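Local atomic coordinates of endo-1,3-beta-glucanase, family GH16 (Zobellia galactanivorans, PDB entry 4BQ1), a protein that probably hydrolyses internal beta-1,3-glucosidic bonds of the algal glucan laminarin, this chain being its calcium-binding catalytic domain of family GH16. Residues Lys29-Val34 with Asn88-Phe93; Ile66-Glu71 with Glu240-Asp245; Lys108-Ala113 with Leu226-Gly231; Ile114-Ala119 with Gly141-Leu146. All coordinates share one frame; numbering follows the deposited sequence.

Interaction 1 of 4, residues Lys29-Val34 with Asn88-Phe93; sequences KWHYQV and NSKFAF
His31 and Asn88 face each other as an antiparallel hydrogen-bonded pair. His31 N gives a nearly straight bond to Asn88 O (2.8 Å, 176°), and Asn88 N returns one to His31 O, also 2.8 Å. One residue along, Trp30 and Ser89 form a non-hydrogen-bonded pair. Beyond them Lys90 N reaches Lys29 O from above the carbonyl plane, at 2.8 Å, just where the chain turns a corner at Lys90. The indole of Trp30 meets Ser89 obliquely, Trp30 CE3 3.8 Å from Ser89 CA. Lys90 runs out extended beside the strand. Lys90 CE lies 3.7 Å from His31 CB, and its NZ goes on to bond Pro27 O. With CG anti to the backbone N (chi1 176°), His31 places its imidazole beside the Asn88 side chain, and the two point the same way. Gln33 comes in across Asn88 at about a right angle, its OE1 3.5 Å from Asn88 CG. The two amide planes are 61° apart. A second shell fixes the Gln33 amide: OE1 accepts from Arg86 NE, and NE2 donates to Glu123 OE2. A leucine here would probably leave Arg86 NE and Glu123 OE2 each without this mate. His31 NE2 is likewise held by Gly125 O, and Trp30 NE1 by Asp17 OD2. The short strand 30-32 thus lies along strand 82-93, which pairs beyond it with strand 222-230, while Trp30 packs on Val252 of strand 244-255.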
loop_
_atom_site.group_PDB
_atom_site.type_symbol
_atom_site.label_atom_id
_atom_site.label_comp_id
_atom_site.label_asym_id
_atom_site.label_seq_id
_atom_site.Cartn_x
_atom_site.Cartn_y
_atom_site.Cartn_z
ATOM N N LYS A 29 11.940 3.056 10.471
ATOM C CA LYS A 29 10.535 3.365 10.100
ATOM C C LYS A 29 9.946 2.312 9.119
ATOM O O LYS A 29 8.731 2.129 9.092
ATOM C CB LYS A 29 10.437 4.769 9.478
ATOM C CG LYS A 29 10.749 5.897 10.493
ATOM C CD LYS A 29 10.450 7.239 9.868
ATOM C CE LYS A 29 11.225 8.350 10.584
ATOM N NZ LYS A 29 10.430 8.746 11.700
ATOM N N TRP A 30 10.839 1.717 8.313
ATOM C CA TRP A 30 10.361 0.884 7.145
ATOM C C TRP A 30 10.996 -0.461 7.155
ATOM O O TRP A 30 12.250 -0.614 7.285
ATOM C CB TRP A 30 10.712 1.606 5.831
ATOM C CG TRP A 30 10.086 2.977 5.777
ATOM C CD1 TRP A 30 10.767 4.157 5.903
ATOM C CD2 TRP A 30 8.695 3.289 5.694
ATOM N NE1 TRP A 30 9.902 5.190 5.828
ATOM C CE2 TRP A 30 8.597 4.723 5.718
ATOM C CE3 TRP A 30 7.500 2.532 5.595
ATOM C CZ2 TRP A 30 7.369 5.384 5.642
ATOM C CZ3 TRP A 30 6.267 3.205 5.521
ATOM C CH2 TRP A 30 6.200 4.601 5.584
ATOM N N HIS A 31 10.119 -1.460 7.000
ATOM C CA HIS A 31 10.508 -2.878 6.825
ATOM C C HIS A 31 10.293 -3.335 5.398
ATOM O O HIS A 31 9.287 -2.989 4.791
ATOM C CB HIS A 31 9.578 -3.700 7.751
ATOM C CG HIS A 31 9.762 -5.172 7.625
ATOM N ND1 HIS A 31 10.827 -5.833 8.140
ATOM C CD2 HIS A 31 8.983 -6.076 7.003
ATOM C CE1 HIS A 31 10.712 -7.135 7.841
ATOM N NE2 HIS A 31 9.603 -7.312 7.133
ATOM N N TYR A 32 11.222 -4.045 4.841
ATOM C CA TYR A 32 11.017 -4.593 3.474
ATOM C C TYR A 32 10.501 -6.028 3.481
ATOM O O TYR A 32 10.954 -6.883 4.285
ATOM C CB TYR A 32 12.371 -4.694 2.796
ATOM C CG TYR A 32 12.889 -3.342 2.314
ATOM C CD1 TYR A 32 12.580 -2.950 0.995
ATOM C CD2 TYR A 32 13.741 -2.566 3.090
ATOM C CE1 TYR A 32 13.053 -1.806 0.489
ATOM C CE2 TYR A 32 14.261 -1.389 2.543
ATOM C CZ TYR A 32 13.930 -1.096 1.219
ATOM O OH TYR A 32 14.464 0.103 0.691
ATOM N N GLN A 33 9.561 -6.251 2.604
ATOM C CA GLN A 33 9.142 -7.660 2.343
ATOM C C GLN A 33 9.837 -8.118 1.081
ATOM O O GLN A 33 9.830 -7.490 0.005
ATOM C CB GLN A 33 7.654 -7.743 2.125
ATOM C CG GLN A 33 6.903 -7.515 3.446
ATOM C CD GLN A 33 5.413 -7.801 3.311
ATOM O OE1 GLN A 33 4.649 -6.923 2.942
ATOM N NE2 GLN A 33 4.965 -9.071 3.497
ATOM N N VAL A 34 10.449 -9.315 1.193
ATOM C CA VAL A 34 11.125 -9.934 0.048
ATOM C C VAL A 34 10.718 -11.398 -0.134
ATOM O O VAL A 34 10.859 -11.921 -1.225
ATOM C CB VAL A 34 12.696 -9.805 0.134
ATOM C CG1 VAL A 34 13.135 -8.337 0.327
ATOM C CG2 VAL A 34 13.309 -10.779 1.157
ATOM N N ASN A 88 6.692 -1.950 4.487
ATOM C CA ASN A 88 5.673 -1.924 5.564
ATOM C C ASN A 88 6.186 -0.955 6.634
ATOM O O ASN A 88 7.371 -0.947 6.961
ATOM C CB ASN A 88 5.554 -3.275 6.277
ATOM C CG ASN A 88 5.103 -4.456 5.358
ATOM O OD1 ASN A 88 4.704 -4.331 4.180
ATOM N ND2 ASN A 88 5.135 -5.576 5.970
ATOM N N SER A 89 5.276 -0.157 7.199
ATOM C CA SER A 89 5.689 0.650 8.353
ATOM C C SER A 89 5.997 -0.213 9.539
ATOM O O SER A 89 5.278 -1.202 9.833
ATOM C CB SER A 89 4.588 1.687 8.721
ATOM O OG SER A 89 3.363 1.098 9.119
ATOM N N LYS A 90 7.083 0.194 10.277
ATOM C CA LYS A 90 7.352 -0.464 11.584
ATOM C C LYS A 90 6.460 0.074 12.703
ATOM O O LYS A 90 6.410 -0.511 13.820
ATOM C CB LYS A 90 8.837 -0.311 11.884
ATOM C CG LYS A 90 9.665 -1.228 10.923
ATOM C CD LYS A 90 11.110 -1.236 11.340
ATOM C CE LYS A 90 11.838 -2.245 10.363
ATOM N NZ LYS A 90 13.352 -2.283 10.708
ATOM N N PHE A 91 5.649 0.982 12.360
ATOM C CA PHE A 91 4.696 1.634 13.265
ATOM C C PHE A 91 3.310 0.949 13.009
ATOM O O PHE A 91 2.889 0.817 11.833
ATOM C CB PHE A 91 4.669 3.095 12.803
ATOM C CG PHE A 91 3.659 3.925 13.581
ATOM C CD1 PHE A 91 3.969 4.367 14.875
ATOM C CD2 PHE A 91 2.480 4.302 12.993
ATOM C CE1 PHE A 91 3.032 5.125 15.584
ATOM C CE2 PHE A 91 1.540 5.146 13.698
ATOM C CZ PHE A 91 1.849 5.558 14.959
ATOM N N ALA A 92 2.622 0.505 14.058
ATOM C CA ALA A 92 1.270 -0.018 13.977
ATOM C C ALA A 92 0.428 0.872 14.812
ATOM O O ALA A 92 0.864 1.378 15.861
ATOM C CB ALA A 92 1.157 -1.465 14.544
ATOM N N PHE A 93 -0.818 1.044 14.381
ATOM C CA PHE A 93 -1.643 2.096 15.019
ATOM C C PHE A 93 -3.085 1.737 14.898
ATOM O O PHE A 93 -3.514 1.045 13.932
ATOM C CB PHE A 93 -1.411 3.517 14.430
ATOM C CG PHE A 93 -1.681 3.585 12.956
ATOM C CD1 PHE A 93 -0.839 2.948 11.991
ATOM C CD2 PHE A 93 -2.907 4.224 12.478
ATOM C CE1 PHE A 93 -1.116 2.946 10.559
ATOM C CE2 PHE A 93 -3.157 4.229 11.134
ATOM C CZ PHE A 93 -2.335 3.584 10.157
#

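Interaction 2 of 4, residues Ile66-Glu71 with Glu240-Asp245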
loop_
_atom_site.group_PDB
_atom_site.type_symbol
_atom_site.label_atom_id
_atom_site.label_comp_id
_atom_site.label_asym_id
_atom_site.label_seq_id
_atom_site.Cartn_x
_atom_site.Cartn_y
_atom_site.Cartn_z
ATOM N N ILE A 66 9.790 4.296 -5.150
ATOM C CA ILE A 66 9.727 2.827 -5.353
ATOM C C ILE A 66 9.747 2.676 -6.862
ATOM O O ILE A 66 9.065 3.372 -7.598
ATOM C CB ILE A 66 8.416 2.204 -4.722
ATOM C CG1 ILE A 66 8.534 2.366 -3.186
ATOM C CG2 ILE A 66 8.272 0.758 -5.221
ATOM C CD1 ILE A 66 7.154 2.074 -2.522
ATOM N N ARG A 67 10.591 1.761 -7.324
ATOM C CA ARG A 67 10.819 1.596 -8.783
ATOM C C ARG A 67 10.624 0.133 -9.180
ATOM O O ARG A 67 11.279 -0.752 -8.651
ATOM C CB ARG A 67 12.248 2.075 -9.082
ATOM C CG ARG A 67 12.679 1.806 -10.552
ATOM C CD ARG A 67 13.920 2.707 -11.039
ATOM N NE ARG A 67 15.040 2.376 -10.135
ATOM C CZ ARG A 67 16.019 3.230 -9.922
ATOM N NH1 ARG A 67 16.085 4.420 -10.557
ATOM N NH2 ARG A 67 16.943 2.921 -9.024
ATOM N N ALA A 68 9.714 -0.062 -10.125
ATOM C CA ALA A 68 9.519 -1.380 -10.715
ATOM C C ALA A 68 10.319 -1.523 -11.994
ATOM O O ALA A 68 10.400 -0.482 -12.740
ATOM C CB ALA A 68 8.041 -1.559 -11.052
ATOM N N ILE A 69 10.927 -2.671 -12.250
ATOM C CA ILE A 69 11.860 -2.803 -13.428
ATOM C C ILE A 69 11.564 -4.138 -14.074
ATOM O O ILE A 69 11.331 -5.119 -13.389
ATOM C CB ILE A 69 13.290 -2.773 -12.883
ATOM C CG1 ILE A 69 13.585 -1.563 -12.024
ATOM C CG2 ILE A 69 14.265 -2.787 -14.078
ATOM C CD1 ILE A 69 15.004 -1.643 -11.410
ATOM N N LYS A 70 11.521 -4.163 -15.428
ATOM C CA LYS A 70 11.627 -5.458 -16.123
ATOM C C LYS A 70 13.089 -6.015 -16.010
ATOM O O LYS A 70 14.014 -5.402 -16.554
ATOM C CB LYS A 70 11.273 -5.258 -17.606
ATOM C CG LYS A 70 11.162 -6.627 -18.344
ATOM C CD LYS A 70 10.627 -6.357 -19.736
ATOM C CE LYS A 70 10.327 -7.729 -20.409
ATOM N NZ LYS A 70 9.640 -7.477 -21.703
ATOM N N GLU A 71 13.243 -7.078 -15.235
ATOM C CA GLU A 71 14.560 -7.582 -14.789
ATOM C C GLU A 71 14.245 -9.009 -14.389
ATOM O O GLU A 71 13.359 -9.238 -13.549
ATOM C CB GLU A 71 14.945 -6.778 -13.529
ATOM C CG GLU A 71 16.227 -7.327 -12.966
ATOM C CD GLU A 71 16.638 -6.634 -11.703
ATOM O OE1 GLU A 71 15.962 -5.704 -11.182
ATOM O OE2 GLU A 71 17.685 -7.034 -11.175
ATOM N N GLU A 240 5.219 -5.131 -23.877
ATOM C CA GLU A 240 6.512 -5.803 -24.070
ATOM C C GLU A 240 7.682 -4.806 -23.898
ATOM O O GLU A 240 8.748 -5.196 -23.497
ATOM C CB GLU A 240 6.529 -6.444 -25.507
ATOM C CG GLU A 240 7.858 -7.141 -25.806
ATOM C CD GLU A 240 9.102 -6.203 -26.141
ATOM O OE1 GLU A 240 8.925 -4.994 -26.577
ATOM O OE2 GLU A 240 10.311 -6.685 -25.960
ATOM N N ASN A 241 7.391 -3.538 -24.168
ATOM C CA ASN A 241 8.422 -2.535 -24.080
ATOM C C ASN A 241 8.626 -1.892 -22.742
ATOM O O ASN A 241 9.347 -0.914 -22.590
ATOM C CB ASN A 241 8.163 -1.463 -25.155
ATOM C CG ASN A 241 7.113 -0.414 -24.755
ATOM O OD1 ASN A 241 6.219 -0.594 -23.881
ATOM N ND2 ASN A 241 7.213 0.736 -25.422
ATOM N N PHE A 242 7.940 -2.389 -21.748
ATOM C CA PHE A 242 8.145 -1.815 -20.420
ATOM C C PHE A 242 9.608 -1.976 -19.979
ATOM O O PHE A 242 10.263 -3.033 -20.014
ATOM C CB PHE A 242 7.276 -2.619 -19.407
ATOM C CG PHE A 242 7.351 -2.010 -17.982
ATOM C CD1 PHE A 242 6.512 -0.963 -17.595
ATOM C CD2 PHE A 242 8.288 -2.544 -17.044
ATOM C CE1 PHE A 242 6.550 -0.468 -16.340
ATOM C CE2 PHE A 242 8.377 -1.902 -15.754
ATOM C CZ PHE A 242 7.495 -0.916 -15.419
ATOM N N THR A 243 10.139 -0.867 -19.442
ATOM C CA THR A 243 11.475 -0.852 -18.850
ATOM C C THR A 243 11.467 -0.694 -17.328
ATOM O O THR A 243 11.873 -1.563 -16.566
ATOM C CB THR A 243 12.348 0.271 -19.511
ATOM O OG1 THR A 243 11.612 1.490 -19.432
ATOM C CG2 THR A 243 12.539 -0.199 -21.048
ATOM N N ASP A 244 11.011 0.470 -16.885
ATOM C CA ASP A 244 10.871 0.714 -15.469
ATOM C C ASP A 244 9.895 1.830 -15.249
ATOM O O ASP A 244 9.526 2.574 -16.151
ATOM C CB ASP A 244 12.281 1.074 -14.844
ATOM C CG ASP A 244 13.012 2.120 -15.656
ATOM O OD1 ASP A 244 12.566 3.288 -15.775
ATOM O OD2 ASP A 244 14.065 1.710 -16.344
ATOM N N ASP A 245 9.467 2.002 -13.986
ATOM C CA ASP A 245 8.590 3.135 -13.627
ATOM C C ASP A 245 8.708 3.394 -12.155
ATOM O O ASP A 245 9.074 2.492 -11.381
ATOM C CB ASP A 245 7.145 2.963 -14.088
ATOM C CG ASP A 245 6.416 4.273 -14.356
ATOM O OD1 ASP A 245 6.997 5.359 -14.310
ATOM O OD2 ASP A 245 5.208 4.159 -14.587
HETATM O O HOH W 1 14.380 -2.960 -17.809
HETATM O O HOH W 2 11.518 -6.101 -23.492
#
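Thr243 O accepts two bonds, from Lys70 N at 2.9 Å and from water 1 at 3.1 Å; the same water also donates to Lys70 O. The next pair along is held both ways. Ala68 N bonds Asp245 O, and Asp245 N bonds Ala68 O, each at 2.9 Å. Between these bonds Ile69 and Asp244 come close as a non-hydrogen-bonded pair, with CA atoms 4.2 Å apart. Lys70 is fully extended, its CG anti to the backbone N (chi1 -172°). This carries the chain past Phe242 O, 3.4 Å from Lys70 CD, to its end at Glu240. There Lys70 NZ donates to Glu240 O at 3.0 Å. Water 2 accepts from the same NZ and links it to Glu240 OE2, which is itself too distant for a salt bridge. The Phe242 ring turns its edge to the strand, with Lys70 N in its plane. Phe242 CZ lies 4.4 Å from Ala68 CB. Asp245 OD2 is taken by Lys107 N. The segments run 163° apart, so this is antiparallel pairing where strand 244-255 begins beside strand 63-75. Such pairing belongs to the beta-jelly-roll sandwich of family GH16.

Interaction 3 of 4, residues Lys108-Ala113 with Leu226-Gly231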
loop_
_atom_site.group_PDB
_atom_site.type_symbol
_atom_site.label_atom_id
_atom_site.label_comp_id
_atom_site.label_asym_id
_atom_site.label_seq_id
_atom_site.Cartn_x
_atom_site.Cartn_y
_atom_site.Cartn_z
ATOM N N LYS A 108 1.482 1.573 -18.329
ATOM C CA LYS A 108 0.577 0.441 -18.344
ATOM C C LYS A 108 1.198 -0.762 -17.679
ATOM O O LYS A 108 2.399 -1.000 -17.836
ATOM C CB LYS A 108 0.190 0.104 -19.849
ATOM C CG LYS A 108 -0.867 -0.930 -19.954
ATOM C CD LYS A 108 -1.372 -0.968 -21.445
ATOM C CE LYS A 108 -2.396 -2.063 -21.491
ATOM N NZ LYS A 108 -2.877 -2.190 -22.878
ATOM N N GLY A 109 0.371 -1.525 -16.933
ATOM C CA GLY A 109 0.877 -2.696 -16.306
ATOM C C GLY A 109 1.201 -2.519 -14.802
ATOM O O GLY A 109 1.383 -3.513 -14.120
ATOM N N THR A 110 1.406 -1.244 -14.415
ATOM C CA THR A 110 1.764 -0.959 -13.013
ATOM C C THR A 110 0.514 -0.905 -12.131
ATOM O O THR A 110 -0.557 -0.425 -12.546
ATOM C CB THR A 110 2.565 0.327 -12.908
ATOM O OG1 THR A 110 1.745 1.440 -13.412
ATOM C CG2 THR A 110 3.833 0.282 -13.723
ATOM N N TRP A 111 0.693 -1.350 -10.872
ATOM C CA TRP A 111 -0.373 -1.388 -9.855
ATOM C C TRP A 111 0.192 -0.858 -8.546
ATOM O O TRP A 111 0.642 -1.622 -7.653
ATOM C CB TRP A 111 -0.866 -2.840 -9.772
ATOM C CG TRP A 111 -1.909 -3.134 -8.771
ATOM C CD1 TRP A 111 -2.589 -2.267 -7.951
ATOM C CD2 TRP A 111 -2.399 -4.478 -8.411
ATOM N NE1 TRP A 111 -3.504 -2.983 -7.131
ATOM C CE2 TRP A 111 -3.392 -4.316 -7.397
ATOM C CE3 TRP A 111 -2.088 -5.737 -8.875
ATOM C CZ2 TRP A 111 -4.073 -5.378 -6.852
ATOM C CZ3 TRP A 111 -2.776 -6.862 -8.332
ATOM C CH2 TRP A 111 -3.745 -6.699 -7.343
ATOM N N PRO A 112 0.218 0.461 -8.424
ATOM C CA PRO A 112 0.720 1.071 -7.168
ATOM C C PRO A 112 -0.384 0.944 -6.110
ATOM O O PRO A 112 -1.585 0.884 -6.411
ATOM C CB PRO A 112 0.913 2.549 -7.524
ATOM C CG PRO A 112 -0.266 2.797 -8.572
ATOM C CD PRO A 112 -0.291 1.455 -9.429
ATOM N N ALA A 113 0.026 0.930 -4.847
ATOM C CA ALA A 113 -0.904 0.930 -3.715
ATOM C C ALA A 113 -0.286 1.592 -2.482
ATOM O O ALA A 113 0.913 1.466 -2.180
ATOM C CB ALA A 113 -1.365 -0.512 -3.384
ATOM N N LEU A 226 3.333 0.152 1.207
ATOM C CA LEU A 226 3.591 0.947 0.000
ATOM C C LEU A 226 4.268 0.041 -1.003
ATOM O O LEU A 226 5.298 -0.571 -0.682
ATOM C CB LEU A 226 4.574 2.122 0.321
ATOM C CG LEU A 226 4.058 3.090 1.358
ATOM C CD1 LEU A 226 5.257 4.015 1.772
ATOM C CD2 LEU A 226 2.862 3.933 0.840
ATOM N N ASN A 227 3.757 -0.051 -2.222
ATOM C CA ASN A 227 4.418 -0.936 -3.207
ATOM C C ASN A 227 3.980 -0.607 -4.645
ATOM O O ASN A 227 2.993 0.159 -4.841
ATOM C CB ASN A 227 3.960 -2.409 -2.952
ATOM C CG ASN A 227 2.471 -2.597 -3.148
ATOM O OD1 ASN A 227 1.645 -2.146 -2.368
ATOM N ND2 ASN A 227 2.099 -3.223 -4.291
ATOM N N ILE A 228 4.700 -1.178 -5.623
ATOM C CA ILE A 228 4.154 -1.266 -6.990
ATOM C C ILE A 228 4.139 -2.755 -7.357
ATOM O O ILE A 228 5.233 -3.389 -7.432
ATOM C CB ILE A 228 5.029 -0.546 -8.064
ATOM C CG1 ILE A 228 5.329 0.916 -7.703
ATOM C CG2 ILE A 228 4.279 -0.616 -9.418
ATOM C CD1 ILE A 228 6.421 1.429 -8.643
ATOM N N ALA A 229 2.924 -3.305 -7.555
ATOM C CA ALA A 229 2.876 -4.639 -8.144
ATOM C C ALA A 229 2.921 -4.513 -9.661
ATOM O O ALA A 229 2.547 -3.482 -10.231
ATOM C CB ALA A 229 1.608 -5.353 -7.693
ATOM N N MET A 230 3.392 -5.556 -10.342
ATOM C CA MET A 230 3.337 -5.573 -11.809
ATOM C C MET A 230 2.408 -6.679 -12.275
ATOM O O MET A 230 2.477 -7.835 -11.835
ATOM C CB MET A 230 4.754 -5.867 -12.410
ATOM C CG MET A 230 5.731 -4.723 -12.169
ATOM S SD MET A 230 5.222 -3.129 -12.910
ATOM C CE MET A 230 5.064 -3.599 -14.680
ATOM N N GLY A 231 1.526 -6.304 -13.234
ATOM C CA GLY A 231 0.537 -7.302 -13.761
ATOM C C GLY A 231 -0.383 -7.781 -12.651
ATOM O O GLY A 231 -0.768 -7.032 -11.722
HETATM O O HOH W 3 -0.607 -3.280 -5.509
#
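Trp111 and Ala229 exchange two backbone bonds: Ala229 N donates to Trp111 O at 2.8 Å, and Trp111 N to Ala229 O at 2.9 Å. Trp111 O is gripped a second time, by water 3, which donates to it and accepts from Asn227 ND2. That water also sits over one face of the indole, toward its rim. Gly231 N bonds Gly109 O almost straight, at 173°. Ala113 and Asn227 form the last hydrogen-bonded pair, a little longer, with Ala113 N 3.1 Å from Asn227 O. The Asn227 side chain lies next to Ala113, its OD1 bonded to Trp115. These two antiparallel strands, 110-118 and 222-230, are neighbours within the beta-jelly-roll sandwich of family GH16. On the face with Ala229, Asn227 and Ala113 stands the Trp111 ring. Its CG is anti to the backbone N (chi1 178°), and chi2 near 5° turns the benzene part toward Gly231. Trp111 CE3 meets Gly231 O at the ring edge, 3.4 Å away, and touches Ala229 CB at 3.9 Å. Trp111 NE1 bonds Glu147 OE1. A glycerol, probably from the crystallisation liquor, lies about 3 Å from this side chain, which suggests that the face borders a pocket. The other face is mostly apolar, though Thr110 OG1 bonds Lys107 O. Thr110 CG2 lies 3.8 Å from Met230 SD, the two side chains side by side. Met230 bends twice, bringing its CE close to Gly109 C and O. Gly109 has backbone angles at which a CB would jam against the preceding carbonyl. Ile228 CG2 packs on Thr110 CB, and the Ile228 side chain also touches Phe247, as Pro112 does.

Interaction 4 of 4, residues Ile114-Ala119 with Gly141-Leu146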
loop_
_atom_site.group_PDB
_atom_site.type_symbol
_atom_site.label_atom_id
_atom_site.label_comp_id
_atom_site.label_asym_id
_atom_site.label_seq_id
_atom_site.Cartn_x
_atom_site.Cartn_y
_atom_site.Cartn_z
ATOM N N ILE A 114 -1.261 2.248 -1.775
ATOM C CA ILE A 114 -1.033 2.778 -0.451
ATOM C C ILE A 114 -2.139 2.105 0.375
ATOM O O ILE A 114 -3.344 2.323 0.111
ATOM C CB ILE A 114 -1.236 4.344 -0.396
ATOM C CG1 ILE A 114 -0.197 5.016 -1.335
ATOM C CG2 ILE A 114 -1.029 4.790 1.041
ATOM C CD1 ILE A 114 -0.553 6.499 -1.565
ATOM N N TRP A 115 -1.801 1.318 1.362
ATOM C CA TRP A 115 -2.862 0.491 1.990
ATOM C C TRP A 115 -2.464 0.058 3.375
ATOM O O TRP A 115 -1.330 0.315 3.800
ATOM C CB TRP A 115 -3.234 -0.700 1.088
ATOM C CG TRP A 115 -2.127 -1.606 0.691
ATOM C CD1 TRP A 115 -0.989 -1.280 -0.107
ATOM C CD2 TRP A 115 -2.078 -3.039 0.875
ATOM N NE1 TRP A 115 -0.263 -2.444 -0.399
ATOM C CE2 TRP A 115 -0.892 -3.526 0.165
ATOM C CE3 TRP A 115 -2.909 -3.962 1.548
ATOM C CZ2 TRP A 115 -0.591 -4.929 0.111
ATOM C CZ3 TRP A 115 -2.608 -5.307 1.499
ATOM C CH2 TRP A 115 -1.479 -5.767 0.783
ATOM N N THR A 116 -3.427 -0.559 4.080
ATOM C CA THR A 116 -3.078 -1.093 5.414
ATOM C C THR A 116 -3.520 -2.560 5.496
ATOM O O THR A 116 -4.478 -2.973 4.811
ATOM C CB THR A 116 -3.794 -0.324 6.591
ATOM O OG1 THR A 116 -5.203 -0.637 6.586
ATOM C CG2 THR A 116 -3.690 1.243 6.420
ATOM N N LEU A 117 -2.886 -3.319 6.398
ATOM C CA LEU A 117 -3.352 -4.623 6.861
ATOM C C LEU A 117 -3.435 -4.548 8.359
ATOM O O LEU A 117 -2.623 -3.927 9.034
ATOM C CB LEU A 117 -2.336 -5.707 6.466
ATOM C CG LEU A 117 -2.339 -6.155 5.010
ATOM C CD1 LEU A 117 -1.160 -7.033 4.679
ATOM C CD2 LEU A 117 -3.733 -6.875 4.778
ATOM N N GLY A 118 -4.372 -5.338 8.923
ATOM C CA GLY A 118 -4.343 -5.569 10.380
ATOM C C GLY A 118 -2.979 -6.136 10.754
ATOM O O GLY A 118 -2.410 -7.012 10.076
ATOM N N ALA A 119 -2.471 -5.644 11.881
ATOM C CA ALA A 119 -1.200 -6.099 12.398
ATOM C C ALA A 119 -1.199 -7.536 12.895
ATOM O O ALA A 119 -0.114 -8.095 13.134
ATOM C CB ALA A 119 -0.658 -5.180 13.510
ATOM N N GLY A 141 -8.286 -7.743 8.150
ATOM C CA GLY A 141 -8.765 -6.473 7.619
ATOM C C GLY A 141 -7.716 -5.864 6.704
ATOM O O GLY A 141 -6.479 -5.968 6.885
ATOM N N GLU A 142 -8.231 -5.091 5.725
ATOM C CA GLU A 142 -7.390 -4.364 4.740
ATOM C C GLU A 142 -8.113 -3.086 4.427
ATOM O O GLU A 142 -9.315 -3.096 4.109
ATOM C CB GLU A 142 -7.193 -5.204 3.467
ATOM C CG GLU A 142 -6.557 -4.417 2.326
ATOM C CD GLU A 142 -6.314 -5.245 1.105
ATOM O OE1 GLU A 142 -6.311 -6.496 1.222
ATOM O OE2 GLU A 142 -5.926 -4.690 0.064
ATOM N N ILE A 143 -7.388 -1.940 4.420
ATOM C CA ILE A 143 -7.937 -0.633 3.919
ATOM C C ILE A 143 -7.032 -0.215 2.737
ATOM O O ILE A 143 -5.789 -0.067 2.882
ATOM C CB ILE A 143 -7.813 0.450 4.945
ATOM C CG1 ILE A 143 -8.621 0.075 6.221
ATOM C CG2 ILE A 143 -8.364 1.734 4.313
ATOM C CD1 ILE A 143 -8.453 1.025 7.418
ATOM N N ASP A 144 -7.630 -0.051 1.550
ATOM C CA ASP A 144 -6.857 0.457 0.385
ATOM C C ASP A 144 -7.131 1.916 0.266
ATOM O O ASP A 144 -8.236 2.379 -0.105
ATOM C CB ASP A 144 -7.313 -0.252 -0.879
ATOM C CG ASP A 144 -7.121 -1.752 -0.699
ATOM O OD1 ASP A 144 -6.031 -2.197 -0.278
ATOM O OD2 ASP A 144 -8.102 -2.506 -0.818
ATOM N N ILE A 145 -6.139 2.683 0.694
ATOM C CA ILE A 145 -6.227 4.153 0.612
ATOM C C ILE A 145 -6.049 4.621 -0.843
ATOM O O ILE A 145 -6.745 5.566 -1.276
ATOM C CB ILE A 145 -5.110 4.719 1.507
ATOM C CG1 ILE A 145 -5.304 4.303 2.997
ATOM C CG2 ILE A 145 -5.162 6.267 1.445
ATOM C CD1 ILE A 145 -4.198 4.775 3.926
ATOM N N LEU A 146 -5.193 3.959 -1.602
ATOM C CA LEU A 146 -4.999 4.320 -2.975
ATOM C C LEU A 146 -4.617 3.052 -3.662
ATOM O O LEU A 146 -3.672 2.318 -3.248
ATOM C CB LEU A 146 -3.843 5.343 -3.073
ATOM C CG LEU A 146 -3.385 5.758 -4.528
ATOM C CD1 LEU A 146 -2.505 4.770 -5.161
ATOM C CD2 LEU A 146 -4.600 6.064 -5.475
#
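Trp115 CG sits between the backbone N and the carbonyl carbon (chi1 56°), and Glu142 has CG anti to N (chi1 170°) with an extended chain; together these bring the carboxylate to the benzene part of the indole. It arrives obliquely, its plane 41° from the ring, with Glu142 OE2 3.4 Å from Trp115 CE3. Asp144 runs alongside the same tryptophan, and Asp144 OD1 is 3.5 Å from Trp115 CB. Glu142 OE1 accepts from Trp137 NE1, and OE2 bonds a glycerol. An alanine here would probably leave Trp137 NE1 without this acceptor and open a gap against the Trp115 ring. In the backbone, Thr116 N bonds Ile143 O at 2.7 Å, and Gly118 N bonds Gly141 O at 3.0 Å. Near Leu146 the register slips by one: Ile145 and Leu146 both face Ile114, a classic beta bulge. Ile114 O takes Leu146 N at 3.0 Å and, weakly, Ile145 N. Ile114 CD1 packs on Leu146 CB at 3.8 Å. The run from Glu142 through Asp144 to Glu147 matches the active-site signature of bulged GH16 enzymes. Strand 142-144 lies between strands 110-118 and 155-163. Ile143 and Ile145 touch Leu191, and Leu146 touches Tyr189, of strand 187-193.

How the interactions relate
Interactions 3 and 4 share strand 110-118, with centres 15 Å apart. They are tied by a probable hydrogen bond from Trp115 NE1 to Asn227 OD1, 2.8 Å long. A glycerol, probably from the crystallisation liquor, lies about 3 Å from the side chain of Trp111 and one about 3 Å from that of Glu142; this is consistent with a sugar-binding cleft. Interaction 2 packs against interaction 3, centres 10 Å apart. Phe242 CZ lies 3.7 Å from Met230 CE, and Ala68 CB 3.7 Å from Met230 SD. Interaction 1 meets interaction 3 where Trp30 CZ3 touches Leu226 CD1 at 4.0 Å. The Lys29 side chain is about 8 Å from that of the calcium ligand Glu18.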